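Local coordinates for Alpha/beta hydrolase family protein (Bacillus anthracis, PDB 3OOS), which probably acts as a hydrolase of the alpha/beta fold on a substrate that is not known, at residues 27-32 / 55-60; 34-39 / 190-195; 14-19 / 60-65; 104-109 / 117-122. All coordinates share one frame; numbering follows the deposited sequence.

Contacts 1, 3 and 4 all reach the main sheet; contact 2 lies outside it, between a core loop and the helical insertion. Contact 1 is nearest the presumed active site, where His-30 and Tyr-32 hold a sulfate. Contacts 1 and 3 have centres about 8 Å apart, share Cys-60 and are joined by Asn-56 O and Ser-63 OG at 2.6 Å. Contact 2 is about 11 Å from contact 1 and about 12 Å from contact 3, centre to centre, and touches both. Contact 4 packs the helix behind the probable nucleophile elbow. It meets contact 1 through Leu-104, but its centre is about 21 Å from those of contacts 2 and 3.

Contact 1: 27-32 / 55-60; sequences CVTHLY and VNLKGC. With SO4 (sulfate ion), chain B.
At the C-terminal end of the parallel strands 25-28 and 51-55 of the alpha/beta hydrolase sheet, Thr-29 meets Val-55 and Leu-57. A backbone bond runs from Val-55 N to Val-28 O (3.0 Å). Beside it, Cys-27 SG rests on Val-55 CG2 at 3.9 Å.

Past this point a side chain continues the pairing. With Thr-29 OG1 anti to its backbone N (chi1 -163°), the hydroxyl is brought to Val-55 O. It donates to Val-55 O at 2.7 Å, tilted 30° from the carbonyl plane. Leu-57 lies obliquely across Thr-29. Its CG packs on the same hydroxyl oxygen, and its CD1 comes to 3.3 Å from His-30 O. Leu-57 also starts a type II turn that ends at Cys-60. Arg-199 of helix 197-207 ties the two loops, bonding to both Leu-31 O and Lys-58 O.

His-30 and Tyr-32 reach a sulfate ion, probably from the crystallisation liquor. His-30 NE2 donates to sulfate O3 (2.8 Å, 152°), and Tyr-32 OH donates to sulfate O1 (2.7 Å). Tyr-32 N also donates to His-30 ND1 (3.1 Å), from well out of the ring plane. His-30 CE1 lies 3.4 Å above one face of the Tyr-32 ring, offset toward its rim. Ser-99 OG and Ala-100 N complete the sulfate site. Ser-99 lies in a GxSxG sequence, so the ion probably marks the active site. A loop after the third strand beside a nucleophile elbow is typical of the alpha/beta hydrolase fold.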
loop_
_atom_site.group_PDB
_atom_site.type_symbol
_atom_site.label_atom_id
_atom_site.label_comp_id
_atom_site.label_asym_id
_atom_site.label_seq_id
_atom_site.Cartn_x
_atom_site.Cartn_y
_atom_site.Cartn_z
ATOM N N CYS A 27 5.370 -10.589 1.509
ATOM C CA CYS A 27 4.000 -10.230 1.845
ATOM C C CYS A 27 3.664 -8.870 1.240
ATOM O O CYS A 27 4.438 -7.919 1.359
ATOM C CB CYS A 27 3.822 -10.194 3.367
ATOM S SG CYS A 27 2.170 -9.754 3.928
ATOM N N VAL A 28 2.518 -8.794 0.570
ATOM C CA VAL A 28 2.013 -7.536 0.023
ATOM C C VAL A 28 0.575 -7.349 0.475
ATOM O O VAL A 28 -0.241 -8.260 0.356
ATOM C CB VAL A 28 2.052 -7.503 -1.529
ATOM C CG1 VAL A 28 1.360 -6.239 -2.068
ATOM C CG2 VAL A 28 3.486 -7.594 -2.039
ATOM N N THR A 29 0.272 -6.170 1.000
ATOM C CA THR A 29 -1.112 -5.813 1.290
ATOM C C THR A 29 -1.263 -4.297 1.292
ATOM O O THR A 29 -0.299 -3.573 1.037
ATOM C CB THR A 29 -1.639 -6.482 2.604
ATOM O OG1 THR A 29 -3.070 -6.427 2.637
ATOM C CG2 THR A 29 -1.066 -5.821 3.849
ATOM N N HIS A 30 -2.478 -3.834 1.551
ATOM C CA HIS A 30 -2.771 -2.417 1.628
ATOM C C HIS A 30 -3.610 -2.196 2.877
ATOM O O HIS A 30 -4.204 -3.135 3.396
ATOM C CB HIS A 30 -3.533 -1.968 0.383
ATOM C CG HIS A 30 -3.734 -0.490 0.306
ATOM N ND1 HIS A 30 -4.899 0.124 0.711
ATOM C CD2 HIS A 30 -2.908 0.500 -0.104
ATOM C CE1 HIS A 30 -4.785 1.430 0.543
ATOM N NE2 HIS A 30 -3.586 1.683 0.047
ATOM N N LEU A 31 -3.655 -0.962 3.361
ATOM C CA LEU A 31 -4.337 -0.672 4.618
ATOM C C LEU A 31 -5.865 -0.730 4.536
ATOM O O LEU A 31 -6.528 -0.999 5.540
ATOM C CB LEU A 31 -3.885 0.682 5.171
ATOM C CG LEU A 31 -4.219 0.961 6.635
ATOM C CD1 LEU A 31 -3.653 -0.125 7.547
ATOM C CD2 LEU A 31 -3.687 2.324 7.017
ATOM N N TYR A 32 -6.427 -0.480 3.356
ATOM C CA TYR A 32 -7.886 -0.469 3.214
ATOM C C TYR A 32 -8.375 -0.870 1.825
ATOM O O TYR A 32 -9.194 -0.182 1.219
ATOM C CB TYR A 32 -8.488 0.880 3.657
ATOM C CG TYR A 32 -7.721 2.115 3.233
ATOM C CD1 TYR A 32 -7.819 2.612 1.932
ATOM C CD2 TYR A 32 -6.920 2.803 4.144
ATOM C CE1 TYR A 32 -7.123 3.751 1.546
ATOM C CE2 TYR A 32 -6.222 3.949 3.767
ATOM C CZ TYR A 32 -6.326 4.413 2.466
ATOM O OH TYR A 32 -5.636 5.542 2.082
ATOM N N VAL A 55 -2.315 -10.398 0.581
ATOM C CA VAL A 55 -3.210 -10.688 1.704
ATOM C C VAL A 55 -4.459 -9.805 1.760
ATOM O O VAL A 55 -4.385 -8.581 1.623
ATOM C CB VAL A 55 -2.449 -10.593 3.054
ATOM C CG1 VAL A 55 -3.370 -10.906 4.241
ATOM C CG2 VAL A 55 -1.246 -11.526 3.053
ATOM N N ASN A 56 -5.605 -10.453 1.957
ATOM C CA ASN A 56 -6.830 -9.769 2.363
ATOM C C ASN A 56 -6.883 -9.674 3.888
ATOM O O ASN A 56 -6.935 -10.692 4.586
ATOM C CB ASN A 56 -8.074 -10.488 1.811
ATOM C CG ASN A 56 -8.476 -9.999 0.422
ATOM O OD1 ASN A 56 -9.143 -10.715 -0.338
ATOM N ND2 ASN A 56 -8.085 -8.780 0.089
ATOM N N LEU A 57 -6.845 -8.447 4.402
ATOM C CA LEU A 57 -6.840 -8.220 5.845
ATOM C C LEU A 57 -8.223 -8.459 6.451
ATOM O O LEU A 57 -9.177 -8.766 5.733
ATOM C CB LEU A 57 -6.348 -6.805 6.163
ATOM C CG LEU A 57 -4.910 -6.490 5.740
ATOM C CD1 LEU A 57 -4.592 -5.031 6.015
ATOM C CD2 LEU A 57 -3.917 -7.414 6.438
ATOM N N LYS A 58 -8.317 -8.345 7.775
ATOM C CA LYS A 58 -9.601 -8.414 8.472
ATOM C C LYS A 58 -10.575 -7.445 7.802
ATOM O O LYS A 58 -10.228 -6.291 7.542
ATOM C CB LYS A 58 -9.409 -8.058 9.951
ATOM C CG LYS A 58 -10.552 -8.449 10.896
ATOM C CD LYS A 58 -10.567 -9.954 11.229
ATOM C CE LYS A 58 -9.363 -10.412 12.047
ATOM N NZ LYS A 58 -9.403 -9.929 13.454
ATOM N N GLY A 59 -11.774 -7.929 7.494
ATOM C CA GLY A 59 -12.800 -7.109 6.849
ATOM C C GLY A 59 -12.697 -7.015 5.332
ATOM O O GLY A 59 -13.463 -6.279 4.704
ATOM N N CYS A 60 -11.766 -7.767 4.743
ATOM C CA CYS A 60 -11.506 -7.710 3.297
ATOM C C CYS A 60 -11.776 -9.045 2.626
ATOM O O CYS A 60 -11.338 -10.087 3.115
ATOM C CB CYS A 60 -10.048 -7.336 3.032
ATOM S SG CYS A 60 -9.538 -5.794 3.770
HETATM S S SO4 B . -4.068 4.986 -1.136
HETATM O O1 SO4 B . -5.234 5.641 -0.550
HETATM O O2 SO4 B . -3.304 5.961 -1.902
HETATM O O3 SO4 B . -3.254 4.412 -0.072
HETATM O O4 SO4 B . -4.521 3.916 -2.024
#

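Contact 2: 34-39 / 190-195; sequences EYNDNG and PNSGKT
Glu-34 and Lys-194 form an antiparallel hydrogen-bonded pair with a classic beta bulge, in which Gly-193 and Lys-194 both face Glu-34. Glu-34 N donates to Lys-194 O (2.9 Å); the return bond from Lys-194 N to Glu-34 O is weak. Gly-193 CA touches Glu-34 O at 3.1 Å.

Ser-192 carries the next step. Its OG lies between its own backbone N and carbonyl carbon (chi1 70°), which brings it to the 34-39 loop. There it accepts from Asn-36 N (2.9 Å, 166°) and donates to Gly-39 O (2.6 Å). Asn-36 OD1 packs on Ser-192 CB at 3.3 Å. That oxygen also accepts from Asn-38 N in the carbonyl plane, an Asx turn inside the type I turn 36-39. Asn-36 N and Gly-39 O, at the two ends of the turn, both bond to the serine hydroxyl.

Farther out, Glu-34 OE1 accepts from Gly-61 N, and Asn-191 OD1 from Thr-41 N. The pairing ties a loop of the core to the insertion between strands 116-122 and 224-229, the place of the cap in many alpha/beta hydrolases. Two waters bridge the segments: one links Glu-34 OE2 to Thr-195 O, the other accepts from Asn-36 ND2 and donates to Asn-191 O at 2.7 Å.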
loop_
_atom_site.group_PDB
_atom_site.type_symbol
_atom_site.label_atom_id
_atom_site.label_comp_id
_atom_site.label_asym_id
_atom_site.label_seq_id
_atom_site.Cartn_x
_atom_site.Cartn_y
_atom_site.Cartn_z
ATOM N N GLU A 34 -9.423 -4.502 -0.748
ATOM C CA GLU A 34 -9.652 -5.939 -0.867
ATOM C C GLU A 34 -9.349 -6.435 -2.272
ATOM O O GLU A 34 -9.675 -5.780 -3.256
ATOM C CB GLU A 34 -11.068 -6.326 -0.429
ATOM C CG GLU A 34 -12.201 -5.674 -1.217
ATOM C CD GLU A 34 -13.571 -5.946 -0.617
ATOM O OE1 GLU A 34 -13.681 -6.750 0.334
ATOM O OE2 GLU A 34 -14.548 -5.351 -1.106
ATOM N N TYR A 35 -8.714 -7.600 -2.341
ATOM C CA TYR A 35 -8.220 -8.165 -3.586
ATOM C C TYR A 35 -8.999 -9.409 -4.003
ATOM O O TYR A 35 -9.712 -10.013 -3.201
ATOM C CB TYR A 35 -6.743 -8.536 -3.430
ATOM C CG TYR A 35 -5.852 -7.410 -2.958
ATOM C CD1 TYR A 35 -5.465 -6.393 -3.829
ATOM C CD2 TYR A 35 -5.382 -7.371 -1.645
ATOM C CE1 TYR A 35 -4.639 -5.359 -3.405
ATOM C CE2 TYR A 35 -4.554 -6.341 -1.209
ATOM C CZ TYR A 35 -4.188 -5.340 -2.096
ATOM O OH TYR A 35 -3.363 -4.319 -1.681
ATOM N N ASN A 36 -8.856 -9.775 -5.272
ATOM C CA ASN A 36 -9.359 -11.046 -5.783
ATOM C C ASN A 36 -8.276 -11.710 -6.635
ATOM O O ASN A 36 -7.157 -11.199 -6.709
ATOM C CB ASN A 36 -10.675 -10.852 -6.549
ATOM C CG ASN A 36 -10.537 -9.920 -7.739
ATOM O OD1 ASN A 36 -9.597 -10.031 -8.522
ATOM N ND2 ASN A 36 -11.492 -9.004 -7.888
ATOM N N ASP A 37 -8.598 -12.831 -7.276
ATOM C CA ASP A 37 -7.575 -13.612 -7.980
ATOM C C ASP A 37 -7.050 -13.002 -9.288
ATOM O O ASP A 37 -6.208 -13.602 -9.957
ATOM C CB ASP A 37 -8.005 -15.079 -8.155
ATOM C CG ASP A 37 -9.180 -15.256 -9.107
ATOM O OD1 ASP A 37 -9.639 -14.276 -9.732
ATOM O OD2 ASP A 37 -9.642 -16.408 -9.237
ATOM N N ASN A 38 -7.528 -11.808 -9.641
ATOM C CA ASN A 38 -6.887 -11.021 -10.698
ATOM C C ASN A 38 -5.525 -10.508 -10.246
ATOM O O ASN A 38 -4.708 -10.087 -11.064
ATOM C CB ASN A 38 -7.758 -9.837 -11.117
ATOM C CG ASN A 38 -8.995 -10.267 -11.878
ATOM O OD1 ASN A 38 -10.119 -9.984 -11.465
ATOM N ND2 ASN A 38 -8.797 -10.960 -12.990
ATOM N N GLY A 39 -5.294 -10.550 -8.936
ATOM C CA GLY A 39 -4.072 -10.017 -8.353
ATOM C C GLY A 39 -4.112 -8.504 -8.305
ATOM O O GLY A 39 -5.176 -7.904 -8.153
ATOM N N PRO A 190 -4.693 -7.028 -15.596
ATOM C CA PRO A 190 -5.531 -7.568 -14.525
ATOM C C PRO A 190 -5.248 -6.836 -13.214
ATOM O O PRO A 190 -4.093 -6.546 -12.904
ATOM C CB PRO A 190 -5.099 -9.034 -14.433
ATOM C CG PRO A 190 -3.746 -9.085 -15.048
ATOM C CD PRO A 190 -3.729 -8.024 -16.102
ATOM N N ASN A 191 -6.300 -6.524 -12.468
ATOM C CA ASN A 191 -6.156 -5.754 -11.242
ATOM C C ASN A 191 -7.314 -5.978 -10.292
ATOM O O ASN A 191 -8.424 -6.319 -10.711
ATOM C CB ASN A 191 -6.030 -4.257 -11.561
ATOM C CG ASN A 191 -5.326 -3.471 -10.459
ATOM O OD1 ASN A 191 -4.569 -4.026 -9.661
ATOM N ND2 ASN A 191 -5.562 -2.164 -10.428
ATOM N N SER A 192 -7.028 -5.799 -9.007
ATOM C CA SER A 192 -8.037 -5.739 -7.963
ATOM C C SER A 192 -7.496 -4.872 -6.829
ATOM O O SER A 192 -6.307 -4.536 -6.805
ATOM C CB SER A 192 -8.396 -7.143 -7.461
ATOM O OG SER A 192 -7.334 -7.724 -6.721
ATOM N N GLY A 193 -8.371 -4.503 -5.897
ATOM C CA GLY A 193 -7.983 -3.669 -4.765
ATOM C C GLY A 193 -9.006 -2.583 -4.500
ATOM O O GLY A 193 -8.659 -1.399 -4.453
ATOM N N LYS A 194 -10.260 -3.005 -4.331
ATOM C CA LYS A 194 -11.374 -2.098 -4.065
ATOM C C LYS A 194 -11.291 -1.562 -2.639
ATOM O O LYS A 194 -10.977 -2.299 -1.708
ATOM C CB LYS A 194 -12.706 -2.825 -4.275
ATOM C CG LYS A 194 -13.803 -1.972 -4.896
ATOM C CD LYS A 194 -14.948 -2.841 -5.402
ATOM C CE LYS A 194 -15.830 -3.325 -4.261
ATOM N NZ LYS A 194 -16.660 -2.222 -3.702
ATOM N N THR A 195 -11.573 -0.272 -2.479
ATOM C CA THR A 195 -11.538 0.361 -1.161
ATOM C C THR A 195 -12.518 -0.318 -0.206
ATOM O O THR A 195 -13.670 -0.570 -0.567
ATOM C CB THR A 195 -11.863 1.858 -1.255
ATOM O OG1 THR A 195 -10.946 2.479 -2.158
ATOM C CG2 THR A 195 -11.736 2.526 0.108
HETATM O O HOH W 1 -15.308 -2.808 -0.483
HETATM O O HOH W 2 -11.008 -6.955 -10.073
#

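Contact 3: 14-19 / 60-65; sequences KFEYFL and CGNSDS
Lys-14, Glu-16, Asn-62, Ser-63 and Asp-64 join strand 13-20 to the type II' turn 60-63 and to Asp-64 just after it. Glu-16 carries much of the contact. Its CG is anti to the backbone N (chi1 -177°) and the chain stays extended beyond it, so the carboxylate reaches the turn. Asn-62 holds both oxygens. Its backbone N donates to Glu-16 OE1 at 2.9 Å. Its ND2 donates to Glu-16 OE2, also at 2.9 Å and nearly straight (176°). Both donors approach from above the carboxylate plane, which stands 70° from the amide plane of Asn-62. OE2 lies in that amide plane.

Ser-63 OG is anti to its carbonyl carbon and turns to the strand edge. It accepts from Glu-16 N at 2.8 Å and is also bonded to Asn-56 O, so one hydroxyl serves two backbone groups.

Lys-14 is held by its backbone. Its N donates to Asp-64 OD2 at 2.8 Å, from above the carboxylate plane, and its O accepts from Asp-64 N at 2.9 Å. A water donates to Asn-62 O and Asp-64 OD1; in the conformer given it also accepts from Lys-14 NZ.

Strand 13-20 runs antiparallel to strands 4-10 and 51-55. Beyond the end of strand 51-55 the turn and Asp-64 bond to the same edge of strand 13-20, while the Phe-15 side chain touches Asp-80 and Ile-84 of helix 74-87.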
loop_
_atom_site.group_PDB
_atom_site.type_symbol
_atom_site.label_atom_id
_atom_site.label_comp_id
_atom_site.label_asym_id
_atom_site.label_seq_id
_atom_site.Cartn_x
_atom_site.Cartn_y
_atom_site.Cartn_z
ATOM N N LYS A 14 -9.309 -16.488 10.301
ATOM C CA LYS A 14 -9.156 -17.016 8.951
ATOM C C LYS A 14 -8.911 -15.877 7.960
ATOM O O LYS A 14 -9.629 -14.872 7.973
ATOM C CB LYS A 14 -10.406 -17.808 8.561
ATOM C CG LYS A 14 -10.239 -18.701 7.349
ATOM C CD LYS A 14 -11.299 -19.795 7.330
ATOM C CE LYS A 14 -12.690 -19.224 7.120
ATOM N NZ LYS A 14 -12.938 -18.833 5.700
ATOM N N PHE A 15 -7.903 -16.044 7.108
ATOM C CA PHE A 15 -7.555 -15.027 6.122
ATOM C C PHE A 15 -7.469 -15.605 4.724
ATOM O O PHE A 15 -6.943 -16.703 4.521
ATOM C CB PHE A 15 -6.218 -14.359 6.479
ATOM C CG PHE A 15 -6.238 -13.629 7.796
ATOM C CD1 PHE A 15 -6.559 -12.277 7.854
ATOM C CD2 PHE A 15 -5.945 -14.301 8.983
ATOM C CE1 PHE A 15 -6.585 -11.601 9.075
ATOM C CE2 PHE A 15 -5.970 -13.636 10.207
ATOM C CZ PHE A 15 -6.293 -12.285 10.253
ATOM N N GLU A 16 -7.993 -14.844 3.770
ATOM C CA GLU A 16 -7.843 -15.127 2.356
ATOM C C GLU A 16 -6.597 -14.413 1.839
ATOM O O GLU A 16 -6.352 -13.249 2.174
ATOM C CB GLU A 16 -9.076 -14.626 1.606
ATOM C CG GLU A 16 -9.072 -14.926 0.112
ATOM C CD GLU A 16 -10.308 -14.388 -0.578
ATOM O OE1 GLU A 16 -10.635 -13.196 -0.380
ATOM O OE2 GLU A 16 -10.954 -15.160 -1.319
ATOM N N TYR A 17 -5.801 -15.112 1.037
ATOM C CA TYR A 17 -4.664 -14.479 0.364
ATOM C C TYR A 17 -4.404 -15.154 -0.974
ATOM O O TYR A 17 -4.845 -16.283 -1.218
ATOM C CB TYR A 17 -3.395 -14.505 1.236
ATOM C CG TYR A 17 -2.808 -15.889 1.389
ATOM C CD1 TYR A 17 -1.853 -16.375 0.484
ATOM C CD2 TYR A 17 -3.222 -16.723 2.422
ATOM C CE1 TYR A 17 -1.332 -17.660 0.617
ATOM C CE2 TYR A 17 -2.706 -18.001 2.559
ATOM C CZ TYR A 17 -1.763 -18.462 1.661
ATOM O OH TYR A 17 -1.269 -19.734 1.803
ATOM N N PHE A 18 -3.665 -14.461 -1.828
ATOM C CA PHE A 18 -3.383 -14.954 -3.164
ATOM C C PHE A 18 -1.888 -15.127 -3.330
ATOM O O PHE A 18 -1.109 -14.270 -2.906
ATOM C CB PHE A 18 -3.993 -14.004 -4.204
ATOM C CG PHE A 18 -5.457 -13.752 -3.972
ATOM C CD1 PHE A 18 -6.415 -14.593 -4.534
ATOM C CD2 PHE A 18 -5.876 -12.718 -3.135
ATOM C CE1 PHE A 18 -7.775 -14.393 -4.292
ATOM C CE2 PHE A 18 -7.234 -12.506 -2.883
ATOM C CZ PHE A 18 -8.185 -13.348 -3.462
ATOM N N LEU A 19 -1.494 -16.252 -3.923
ATOM C CA LEU A 19 -0.083 -16.560 -4.137
ATOM C C LEU A 19 0.275 -16.558 -5.617
ATOM O O LEU A 19 -0.440 -17.130 -6.442
ATOM C CB LEU A 19 0.279 -17.921 -3.528
ATOM C CG LEU A 19 1.733 -18.381 -3.740
ATOM C CD1 LEU A 19 2.713 -17.517 -2.942
ATOM C CD2 LEU A 19 1.903 -19.844 -3.377
ATOM N N CYS A 60 -11.766 -7.767 4.743
ATOM C CA CYS A 60 -11.506 -7.710 3.297
ATOM C C CYS A 60 -11.776 -9.045 2.626
ATOM O O CYS A 60 -11.338 -10.087 3.115
ATOM C CB CYS A 60 -10.048 -7.336 3.032
ATOM S SG CYS A 60 -9.538 -5.794 3.770
ATOM N N GLY A 61 -12.475 -9.008 1.494
ATOM C CA GLY A 61 -12.746 -10.218 0.720
ATOM C C GLY A 61 -13.369 -11.320 1.556
ATOM O O GLY A 61 -14.346 -11.092 2.273
ATOM N N ASN A 62 -12.790 -12.512 1.478
ATOM C CA ASN A 62 -13.311 -13.656 2.222
ATOM C C ASN A 62 -12.599 -13.925 3.548
ATOM O O ASN A 62 -12.826 -14.959 4.179
ATOM C CB ASN A 62 -13.351 -14.904 1.334
ATOM C CG ASN A 62 -14.330 -14.757 0.188
ATOM O OD1 ASN A 62 -15.531 -14.584 0.406
ATOM N ND2 ASN A 62 -13.823 -14.806 -1.040
ATOM N N SER A 63 -11.755 -12.988 3.978
ATOM C CA SER A 63 -11.178 -13.053 5.318
ATOM C C SER A 63 -12.267 -12.785 6.361
ATOM O O SER A 63 -13.336 -12.249 6.036
ATOM C CB SER A 63 -10.025 -12.060 5.469
ATOM O OG SER A 63 -9.000 -12.335 4.526
ATOM N N ASP A 64 -12.001 -13.174 7.604
ATOM C CA ASP A 64 -12.922 -12.914 8.711
ATOM C C ASP A 64 -13.201 -11.426 8.857
ATOM O O ASP A 64 -12.344 -10.593 8.552
ATOM C CB ASP A 64 -12.341 -13.425 10.028
ATOM C CG ASP A 64 -12.401 -14.936 10.161
ATOM O OD1 ASP A 64 -13.034 -15.617 9.320
ATOM O OD2 ASP A 64 -11.807 -15.443 11.133
ATOM N N SER A 65 -14.404 -11.102 9.324
ATOM C CA SER A 65 -14.777 -9.724 9.611
ATOM C C SER A 65 -14.389 -9.360 11.042
ATOM O O SER A 65 -14.175 -10.243 11.877
ATOM C CB SER A 65 -16.278 -9.522 9.387
ATOM O OG SER A 65 -16.619 -9.784 8.036
HETATM O O HOH W 3 -13.579 -16.088 6.573
#

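Contact 4: 104-109 / 117-122; sequences LALVYA and TKIIVG
Ile-119 and Val-121 of strand 116-122 press against Ala-105, Leu-106 and Ala-109 of helix 100-112. The helix and strand belong to a beta-alpha-beta unit that starts at strand 93-98. Their local axes come within 8.3 Å and run close to antiparallel, at 154°.

The two alanines leave a shallow helix surface, and the branched strand residues fill it. The end of Ile-119 enters between two helix side chains. Its CD1 lies 3.9 Å from Ala-109 CB and 4.1 Å from Leu-106 CD2. Ile-119 CG1 takes the crowded position between backbone N and carbonyl carbon (chi1 53°), with CD1 anti to CA. Its other branch, CG2, rests against Ala-105 O at 3.8 Å. Val-121 uses CG2 alone, set between Ala-105 CB (3.9 Å) and Leu-106 CD2 (4.0 Å). Leu-106 CD2 is therefore a bump shared by both strand residues, and its side chain crosses each at about a right angle. Ala-105 CB also comes to 4.1 Å from Ile-120 O.

Neighbouring strands and loops complete the packing. Val-121 touches Ile-226 on the next strand, Leu-106 touches Tyr-211, Ala-109 touches Val-220, and Ala-105 touches Phe-95. The side chains meeting across the contact are all aliphatic and buried. The fit therefore rests on close shape and exclusion of water, with no directed polar bond to fix the helix on the strand.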
loop_
_atom_site.group_PDB
_atom_site.type_symbol
_atom_site.label_atom_id
_atom_site.label_comp_id
_atom_site.label_asym_id
_atom_site.label_seq_id
_atom_site.Cartn_x
_atom_site.Cartn_y
_atom_site.Cartn_z
ATOM N N LEU A 104 1.888 1.179 6.426
ATOM C CA LEU A 104 1.781 -0.110 7.104
ATOM C C LEU A 104 3.133 -0.839 7.135
ATOM O O LEU A 104 3.493 -1.439 8.156
ATOM C CB LEU A 104 0.697 -0.972 6.451
ATOM C CG LEU A 104 0.388 -2.331 7.088
ATOM C CD1 LEU A 104 -0.065 -2.193 8.548
ATOM C CD2 LEU A 104 -0.663 -3.060 6.258
ATOM N N ALA A 105 3.880 -0.763 6.033
ATOM C CA ALA A 105 5.238 -1.321 5.955
ATOM C C ALA A 105 6.154 -0.757 7.039
ATOM O O ALA A 105 6.911 -1.497 7.674
ATOM C CB ALA A 105 5.843 -1.075 4.574
ATOM N N LEU A 106 6.084 0.556 7.238
ATOM C CA LEU A 106 6.900 1.219 8.249
ATOM C C LEU A 106 6.532 0.750 9.650
ATOM O O LEU A 106 7.410 0.535 10.482
ATOM C CB LEU A 106 6.796 2.743 8.130
ATOM C CG LEU A 106 7.309 3.337 6.809
ATOM C CD1 LEU A 106 6.992 4.828 6.730
ATOM C CD2 LEU A 106 8.815 3.097 6.596
ATOM N N VAL A 107 5.237 0.578 9.901
ATOM C CA VAL A 107 4.778 0.053 11.188
ATOM C C VAL A 107 5.183 -1.418 11.372
ATOM O O VAL A 107 5.554 -1.816 12.470
ATOM C CB VAL A 107 3.259 0.292 11.405
ATOM C CG1 VAL A 107 2.786 -0.316 12.726
ATOM C CG2 VAL A 107 2.967 1.792 11.389
ATOM N N TYR A 108 5.147 -2.216 10.303
ATOM C CA TYR A 108 5.662 -3.591 10.388
ATOM C C TYR A 108 7.117 -3.572 10.869
ATOM O O TYR A 108 7.501 -4.334 11.769
ATOM C CB TYR A 108 5.550 -4.315 9.037
ATOM C CG TYR A 108 5.369 -5.829 9.114
ATOM C CD1 TYR A 108 5.961 -6.591 10.129
ATOM C CD2 TYR A 108 4.618 -6.499 8.148
ATOM C CE1 TYR A 108 5.793 -7.981 10.186
ATOM C CE2 TYR A 108 4.448 -7.880 8.190
ATOM C CZ TYR A 108 5.033 -8.615 9.206
ATOM O OH TYR A 108 4.848 -9.984 9.232
ATOM N N ALA A 109 7.914 -2.679 10.285
ATOM C CA ALA A 109 9.323 -2.554 10.656
ATOM C C ALA A 109 9.506 -2.101 12.108
ATOM O O ALA A 109 10.340 -2.645 12.833
ATOM C CB ALA A 109 10.041 -1.618 9.696
ATOM N N THR A 117 12.789 -9.617 6.214
ATOM C CA THR A 117 14.029 -9.641 5.434
ATOM C C THR A 117 14.322 -8.261 4.850
ATOM O O THR A 117 15.484 -7.915 4.598
ATOM C CB THR A 117 13.949 -10.650 4.272
ATOM O OG1 THR A 117 12.807 -10.350 3.460
ATOM C CG2 THR A 117 13.831 -12.078 4.792
ATOM N N LYS A 118 13.258 -7.489 4.637
ATOM C CA LYS A 118 13.317 -6.165 4.019
ATOM C C LYS A 118 11.929 -5.532 4.021
ATOM O O LYS A 118 10.923 -6.228 4.184
ATOM C CB LYS A 118 13.800 -6.264 2.563
ATOM C CG LYS A 118 12.801 -6.944 1.607
ATOM C CD LYS A 118 13.461 -7.394 0.313
ATOM C CE LYS A 118 14.196 -8.715 0.497
ATOM N NZ LYS A 118 15.045 -9.071 -0.671
ATOM N N ILE A 119 11.887 -4.216 3.830
ATOM C CA ILE A 119 10.642 -3.537 3.469
ATOM C C ILE A 119 10.810 -2.792 2.150
ATOM O O ILE A 119 11.899 -2.290 1.835
ATOM C CB ILE A 119 10.111 -2.575 4.572
ATOM C CG1 ILE A 119 11.191 -1.571 5.004
ATOM C CG2 ILE A 119 9.552 -3.378 5.751
ATOM C CD1 ILE A 119 10.704 -0.496 5.977
ATOM N N ILE A 120 9.735 -2.772 1.367
ATOM C CA ILE A 120 9.637 -1.944 0.172
ATOM C C ILE A 120 8.503 -0.966 0.445
ATOM O O ILE A 120 7.400 -1.377 0.808
ATOM C CB ILE A 120 9.379 -2.781 -1.105
ATOM C CG1 ILE A 120 10.655 -3.519 -1.525
ATOM C CG2 ILE A 120 8.931 -1.895 -2.267
ATOM C CD1 ILE A 120 10.718 -4.949 -1.117
ATOM N N VAL A 121 8.794 0.324 0.301
ATOM C CA VAL A 121 7.888 1.380 0.752
ATOM C C VAL A 121 7.707 2.426 -0.341
ATOM O O VAL A 121 8.624 3.194 -0.636
ATOM C CB VAL A 121 8.425 2.071 2.039
ATOM C CG1 VAL A 121 7.405 3.068 2.585
ATOM C CG2 VAL A 121 8.792 1.039 3.112
ATOM N N GLY A 122 6.518 2.457 -0.936
ATOM C CA GLY A 122 6.238 3.378 -2.036
ATOM C C GLY A 122 5.273 4.488 -1.687
ATOM O O GLY A 122 4.285 4.259 -0.986
#